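Local structure of glycoside Hydrolase (Bacteroides plebeius, 5T3B) at residues A[310-315]-A[351-356]; A[395-400]-A[410-415]. The protein probably cleaves glycosidic bonds in polysaccharides, as a member of glycoside hydrolase family 50, which includes beta-agarases. All blocks are in the same frame, centred on the assembly; numbering follows the deposited sequence.

Contact 1: A[310-315]-A[351-356]. With EDO (1,2-ethanediol), chain M.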
loop_
_atom_site.group_PDB
_atom_site.type_symbol
_atom_site.label_atom_id
_atom_site.label_comp_id
_atom_site.label_asym_id
_atom_site.label_seq_id
_atom_site.Cartn_x
_atom_site.Cartn_y
_atom_site.Cartn_z
ATOM N N CYS A 310 0.982 19.390 -9.231
ATOM C CA CYS A 310 1.681 18.306 -9.896
ATOM C C CYS A 310 0.925 16.982 -9.773
ATOM O O CYS A 310 0.733 16.236 -10.724
ATOM C CB CYS A 310 3.102 18.139 -9.291
ATOM S SG CYS A 310 4.221 19.474 -9.566
ATOM N N ALA A 311 0.441 16.714 -8.549
ATOM C CA ALA A 311 -0.326 15.529 -8.290
ATOM C C ALA A 311 -1.606 15.509 -9.070
ATOM O O ALA A 311 -2.025 14.448 -9.580
ATOM C CB ALA A 311 -0.555 15.338 -6.799
ATOM N N GLU A 312 -2.282 16.657 -9.131
ATOM C CA GLU A 312 -3.509 16.756 -9.927
ATOM C C GLU A 312 -3.264 16.390 -11.391
ATOM O O GLU A 312 -4.013 15.579 -11.964
ATOM C CB GLU A 312 -4.089 18.185 -9.804
ATOM C CG GLU A 312 -5.101 18.532 -10.855
ATOM C CD GLU A 312 -6.513 18.197 -10.465
ATOM O OE1 GLU A 312 -7.339 18.126 -11.423
ATOM O OE2 GLU A 312 -6.770 18.039 -9.228
ATOM N N LYS A 313 -2.197 16.927 -11.988
ATOM C CA LYS A 313 -1.919 16.648 -13.383
ATOM C C LYS A 313 -1.529 15.167 -13.593
ATOM O O LYS A 313 -1.847 14.563 -14.614
ATOM C CB LYS A 313 -0.839 17.575 -13.934
ATOM C CG LYS A 313 -1.292 19.011 -14.046
ATOM C CD LYS A 313 -0.270 19.797 -14.829
ATOM C CE LYS A 313 -0.389 19.530 -16.309
ATOM N NZ LYS A 313 -1.707 19.901 -16.983
ATOM N N TYR A 314 -0.830 14.603 -12.598
ATOM C CA TYR A 314 -0.425 13.212 -12.633
ATOM C C TYR A 314 -1.644 12.275 -12.566
ATOM O O TYR A 314 -1.893 11.479 -13.467
ATOM C CB TYR A 314 0.580 12.988 -11.508
ATOM C CG TYR A 314 1.059 11.573 -11.440
ATOM C CD1 TYR A 314 2.050 11.115 -12.298
ATOM C CD2 TYR A 314 0.466 10.656 -10.574
ATOM C CE1 TYR A 314 2.481 9.797 -12.276
ATOM C CE2 TYR A 314 0.916 9.346 -10.539
ATOM C CZ TYR A 314 1.859 8.914 -11.426
ATOM O OH TYR A 314 2.282 7.616 -11.379
ATOM N N TYR A 315 -2.372 12.374 -11.443
ATOM C CA TYR A 315 -3.452 11.447 -11.198
ATOM C C TYR A 315 -4.599 11.600 -12.192
ATOM O O TYR A 315 -5.190 10.585 -12.602
ATOM C CB TYR A 315 -3.971 11.606 -9.775
ATOM C CG TYR A 315 -3.040 11.138 -8.658
ATOM C CD1 TYR A 315 -2.444 9.869 -8.672
ATOM C CD2 TYR A 315 -2.781 11.966 -7.589
ATOM C CE1 TYR A 315 -1.694 9.458 -7.595
ATOM C CE2 TYR A 315 -2.035 11.541 -6.517
ATOM C CZ TYR A 315 -1.477 10.295 -6.541
ATOM O OH TYR A 315 -0.695 9.891 -5.444
ATOM N N ALA A 351 -5.399 13.147 -5.081
ATOM C CA ALA A 351 -5.535 11.704 -5.154
ATOM C C ALA A 351 -6.972 11.291 -4.905
ATOM O O ALA A 351 -7.446 10.387 -5.583
ATOM C CB ALA A 351 -4.631 11.055 -4.152
ATOM N N GLY A 352 -7.679 11.960 -3.973
ATOM C CA GLY A 352 -9.084 11.570 -3.753
ATOM C C GLY A 352 -10.003 11.840 -4.915
ATOM O O GLY A 352 -11.004 11.151 -5.038
ATOM N N LYS A 353 -9.661 12.809 -5.732
ATOM C CA LYS A 353 -10.520 13.172 -6.900
ATOM C C LYS A 353 -10.360 12.165 -7.988
ATOM O O LYS A 353 -11.282 11.949 -8.776
ATOM C CB LYS A 353 -10.143 14.552 -7.436
ATOM C CG LYS A 353 -10.570 15.654 -6.544
ATOM C CD LYS A 353 -10.017 17.007 -7.102
ATOM C CE LYS A 353 -10.447 17.373 -8.481
ATOM N NZ LYS A 353 -9.801 18.715 -8.831
ATOM N N TYR A 354 -9.214 11.501 -8.089
ATOM C CA TYR A 354 -8.853 10.657 -9.273
ATOM C C TYR A 354 -8.563 9.203 -9.029
ATOM O O TYR A 354 -8.820 8.344 -9.849
ATOM C CB TYR A 354 -7.720 11.374 -10.058
ATOM C CG TYR A 354 -8.102 12.702 -10.543
ATOM C CD1 TYR A 354 -9.080 12.800 -11.569
ATOM C CD2 TYR A 354 -7.622 13.857 -10.009
ATOM C CE1 TYR A 354 -9.462 14.024 -12.079
ATOM C CE2 TYR A 354 -8.049 15.108 -10.487
ATOM C CZ TYR A 354 -9.041 15.142 -11.491
ATOM O OH TYR A 354 -9.451 16.322 -12.060
ATOM N N CYS A 355 -8.021 8.877 -7.908
ATOM C CA CYS A 355 -7.700 7.508 -7.582
ATOM C C CYS A 355 -8.984 6.809 -7.119
ATOM O O CYS A 355 -9.804 7.392 -6.414
ATOM C CB CYS A 355 -6.656 7.404 -6.483
ATOM S SG CYS A 355 -5.062 8.082 -6.863
ATOM N N ASP A 356 -9.163 5.546 -7.500
ATOM C CA ASP A 356 -10.207 4.772 -6.857
ATOM C C ASP A 356 -9.914 4.461 -5.398
ATOM O O ASP A 356 -10.788 4.435 -4.547
ATOM C CB ASP A 356 -10.461 3.512 -7.646
ATOM C CG ASP A 356 -10.957 3.830 -9.043
ATOM O OD1 ASP A 356 -12.116 4.358 -9.137
ATOM O OD2 ASP A 356 -10.257 3.575 -10.051
HETATM C C1 EDO M . -12.478 1.991 -12.839
HETATM O O1 EDO M . -11.448 2.984 -12.680
HETATM C C2 EDO M . -13.885 2.585 -12.575
HETATM O O2 EDO M . -13.664 3.209 -11.286
#

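Contact 2: A[395-400]-A[410-415]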
loop_
_atom_site.group_PDB
_atom_site.type_symbol
_atom_site.label_atom_id
_atom_site.label_comp_id
_atom_site.label_asym_id
_atom_site.label_seq_id
_atom_site.Cartn_x
_atom_site.Cartn_y
_atom_site.Cartn_z
ATOM N N GLU A 395 15.396 -8.961 15.079
ATOM C CA GLU A 395 16.808 -9.039 15.434
ATOM C C GLU A 395 17.284 -10.481 15.615
ATOM O O GLU A 395 18.438 -10.803 15.329
ATOM C CB GLU A 395 17.026 -8.233 16.722
ATOM C CG GLU A 395 18.438 -8.285 17.258
ATOM C CD GLU A 395 18.579 -7.391 18.518
ATOM O OE1 GLU A 395 17.933 -7.733 19.562
ATOM O OE2 GLU A 395 19.376 -6.421 18.482
ATOM N N ASP A 396 16.363 -11.346 16.007
ATOM C CA ASP A 396 16.639 -12.755 16.208
ATOM C C ASP A 396 17.143 -13.484 14.999
ATOM O O ASP A 396 17.787 -14.530 15.106
ATOM C CB ASP A 396 15.390 -13.531 16.779
ATOM C CG ASP A 396 14.136 -13.492 15.899
ATOM O OD1 ASP A 396 14.047 -12.743 14.916
ATOM O OD2 ASP A 396 13.146 -14.318 16.242
ATOM N N THR A 397 16.884 -12.960 13.826
ATOM C CA THR A 397 17.374 -13.559 12.594
ATOM C C THR A 397 18.877 -13.428 12.444
ATOM O O THR A 397 19.481 -14.120 11.616
ATOM C CB THR A 397 16.666 -12.944 11.371
ATOM O OG1 THR A 397 17.064 -11.569 11.222
ATOM C CG2 THR A 397 15.187 -13.180 11.370
ATOM N N LYS A 398 19.434 -12.430 13.129
ATOM C CA LYS A 398 20.855 -12.109 13.071
ATOM C C LYS A 398 21.310 -11.555 11.719
ATOM O O LYS A 398 22.497 -11.370 11.449
ATOM C CB LYS A 398 21.764 -13.228 13.569
ATOM C CG LYS A 398 21.347 -13.648 15.034
ATOM C CD LYS A 398 22.283 -14.622 15.699
ATOM C CE LYS A 398 21.664 -15.169 16.981
ATOM N NZ LYS A 398 21.829 -14.121 18.005
ATOM N N LEU A 399 20.308 -11.215 10.878
ATOM C CA LEU A 399 20.609 -10.620 9.603
ATOM C C LEU A 399 21.107 -9.168 9.760
ATOM O O LEU A 399 20.777 -8.494 10.739
ATOM C CB LEU A 399 19.408 -10.685 8.697
ATOM C CG LEU A 399 18.924 -12.083 8.341
ATOM C CD1 LEU A 399 17.589 -12.068 7.583
ATOM C CD2 LEU A 399 19.942 -12.861 7.556
ATOM N N ASP A 400 21.828 -8.667 8.785
ATOM C CA ASP A 400 22.314 -7.269 8.706
ATOM C C ASP A 400 21.216 -6.316 9.139
ATOM O O ASP A 400 21.354 -5.571 10.115
ATOM C CB ASP A 400 22.871 -7.019 7.307
ATOM C CG ASP A 400 23.087 -5.579 6.894
ATOM O OD1 ASP A 400 22.704 -4.620 7.644
ATOM O OD2 ASP A 400 23.670 -5.411 5.791
ATOM N N ARG A 410 12.631 -7.307 18.645
ATOM C CA ARG A 410 13.583 -8.314 19.134
ATOM C C ARG A 410 13.505 -9.664 18.428
ATOM O O ARG A 410 14.516 -10.358 18.282
ATOM C CB ARG A 410 13.435 -8.522 20.635
ATOM C CG ARG A 410 13.812 -7.331 21.488
ATOM C CD ARG A 410 15.263 -7.008 21.420
ATOM N NE ARG A 410 15.596 -5.969 22.414
ATOM C CZ ARG A 410 16.772 -5.407 22.495
ATOM N NH1 ARG A 410 17.760 -5.748 21.681
ATOM N NH2 ARG A 410 16.962 -4.492 23.425
ATOM N N ASP A 411 12.287 -10.107 18.072
ATOM C CA ASP A 411 12.088 -11.485 17.601
ATOM C C ASP A 411 10.815 -11.592 16.798
ATOM O O ASP A 411 10.079 -10.597 16.636
ATOM C CB ASP A 411 12.161 -12.443 18.767
ATOM C CG ASP A 411 11.149 -12.225 19.782
ATOM O OD1 ASP A 411 10.088 -11.612 19.510
ATOM O OD2 ASP A 411 11.352 -12.662 20.953
ATOM N N GLN A 412 10.557 -12.782 16.274
ATOM C CA GLN A 412 9.394 -12.971 15.406
ATOM C C GLN A 412 8.077 -12.761 16.150
ATOM O O GLN A 412 7.147 -12.217 15.572
ATOM C CB GLN A 412 9.423 -14.356 14.742
ATOM C CG GLN A 412 10.658 -14.593 13.887
ATOM C CD GLN A 412 10.854 -13.536 12.828
ATOM O OE1 GLN A 412 11.949 -12.889 12.684
ATOM N NE2 GLN A 412 9.850 -13.351 12.095
ATOM N N GLN A 413 8.019 -13.181 17.401
ATOM C CA GLN A 413 6.807 -12.934 18.181
ATOM C C GLN A 413 6.523 -11.424 18.227
ATOM O O GLN A 413 5.378 -11.030 18.073
ATOM C CB GLN A 413 6.900 -13.503 19.594
ATOM C CG GLN A 413 5.737 -13.137 20.460
ATOM C CD GLN A 413 5.800 -13.796 21.810
ATOM O OE1 GLN A 413 6.785 -13.667 22.533
ATOM N NE2 GLN A 413 4.746 -14.476 22.138
ATOM N N ASN A 414 7.539 -10.611 18.429
ATOM C CA ASN A 414 7.331 -9.175 18.505
ATOM C C ASN A 414 7.005 -8.595 17.131
ATOM O O ASN A 414 6.307 -7.556 17.082
ATOM C CB ASN A 414 8.492 -8.489 19.219
ATOM C CG ASN A 414 8.389 -8.663 20.737
ATOM O OD1 ASN A 414 7.679 -7.908 21.396
ATOM N ND2 ASN A 414 9.039 -9.622 21.257
ATOM N N ARG A 415 7.485 -9.186 16.034
ATOM C CA ARG A 415 7.001 -8.794 14.740
ATOM C C ARG A 415 5.497 -9.024 14.672
ATOM O O ARG A 415 4.751 -8.236 14.045
ATOM C CB ARG A 415 7.716 -9.514 13.585
ATOM C CG ARG A 415 9.202 -9.276 13.462
ATOM C CD ARG A 415 9.780 -10.124 12.355
ATOM N NE ARG A 415 9.507 -9.554 11.051
ATOM C CZ ARG A 415 9.509 -10.264 9.912
ATOM N NH1 ARG A 415 9.569 -11.591 9.861
ATOM N NH2 ARG A 415 9.416 -9.601 8.780
HETATM O O HOH W 1 16.832 -10.181 19.757
HETATM O O HOH W 2 20.618 -5.306 20.431
#

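Contact 1: A[310-315]-A[351-356]
Glu-312 reaches two neighbours on the facing helix with its two carboxylate oxygens. CG stands anti to the backbone N (chi1 164°) and the chain bends at chi2, which carries the carboxylate across to the edge of the Tyr-354 ring, the two planes 78° apart. The phenol OH of Tyr-354 donates to OE1 of Glu-312 at 2.8 Å, and NZ of Lys-353 forms a salt bridge to OE2 of Glu-312 at 3.1 Å. Both donors come from the syn sides, somewhat out of the carboxylate plane.

One turn on, Tyr-315 supplies the buried half. Its CB meets CB of Tyr-354 at 3.8 Å, where the two backbones come closest. SG of Cys-355 sits over one face of the Tyr-315 ring, 3.9 Å from the centroid, a sulfur-aromatic contact, while CE2 of Tyr-315 meets CB of Ala-351 at 3.5 Å. The hydroxyl of Tyr-315 bonds to Ser-335.

Helix 300-324 thus lies against the C-terminal end of helix 345-354, where Cys-355 leaves helical geometry ahead of strand 358-361; further back on the same helix pair, Ala-311 touches Ile-347 and Ala-350, and Lys-319 of helix 300-324 pairs with Asp-356.

Contact 2: A[395-400]-A[410-415]
With CG anti to the backbone N (chi1 177°) and the chain extended beyond it, Glu-395 runs side by side with Arg-410, whose own chain is bent at chi2. Asp-396 turns differently: its CG is lodged between the backbone N and the carbonyl carbon (chi1 60°), which swings the carboxylate against Asp-411 and Gln-412.

The first of these settings yields a salt bridge. NH1 of Arg-410 donates to OE1 of Glu-395 at 2.9 Å, fairly straight at 162° and within the guanidinium plane, meeting the oxygen on its syn side. One water donates both to that OE1 and to the carbonyl O of Arg-410. Another donates to OE2 of Glu-395 and accepts a weak bond from NH1. The NE of Arg-410 is taken by Glu-46, and Phe-55 makes a cation-pi contact with the same guanidinium.

Asp-396 works at the start of helix 412-427. Asp-411 is the N-cap of this helix: its OD1 accepts from N of Asn-414 at 2.9 Å, and from ND2 of Asn-414 at 2.8 Å. From across the contact, OD2 of Asp-396 accepts from N of Gln-412 at 3.0 Å, the donor lying above the carboxylate plane. Two carboxylates therefore serve backbone NH groups of the first turn, and the helix end would probably ease the proximity of OD2 of Asp-396 to OD1 of Asp-411, 5.2 Å apart.

The backbones also meet, through a weak bond from N of Asp-396 to O of Arg-410 at 3.1 Å. Beyond the carboxylates, Thr-397 forms an ST turn, its OG1 accepting from N of Leu-399 at 3.3 Å while also bonding to O of Gly-394.

In the fold
From the N terminus, helix 300-324 provides the first half of contact 1, and the chain returns 36 residues later, through helix 345-354, to close that loop. It then runs through strand 358-361, helix 370-379 and strand 385-394, whose end leads into contact 2. Here the loop is short: strand 407-409, parallel to 385-394, lies within it before helix 412-427 begins. The contacts follow in series, neither nesting nor crossing. The centres of contact 1 and contact 2 are about 38 Å apart, on opposite sides of the chain's centre. Contact 1 joins two helices, whereas contact 2 ties a strand-end loop to a helix start, in what is consistent with a (beta/alpha)8-type catalytic domain.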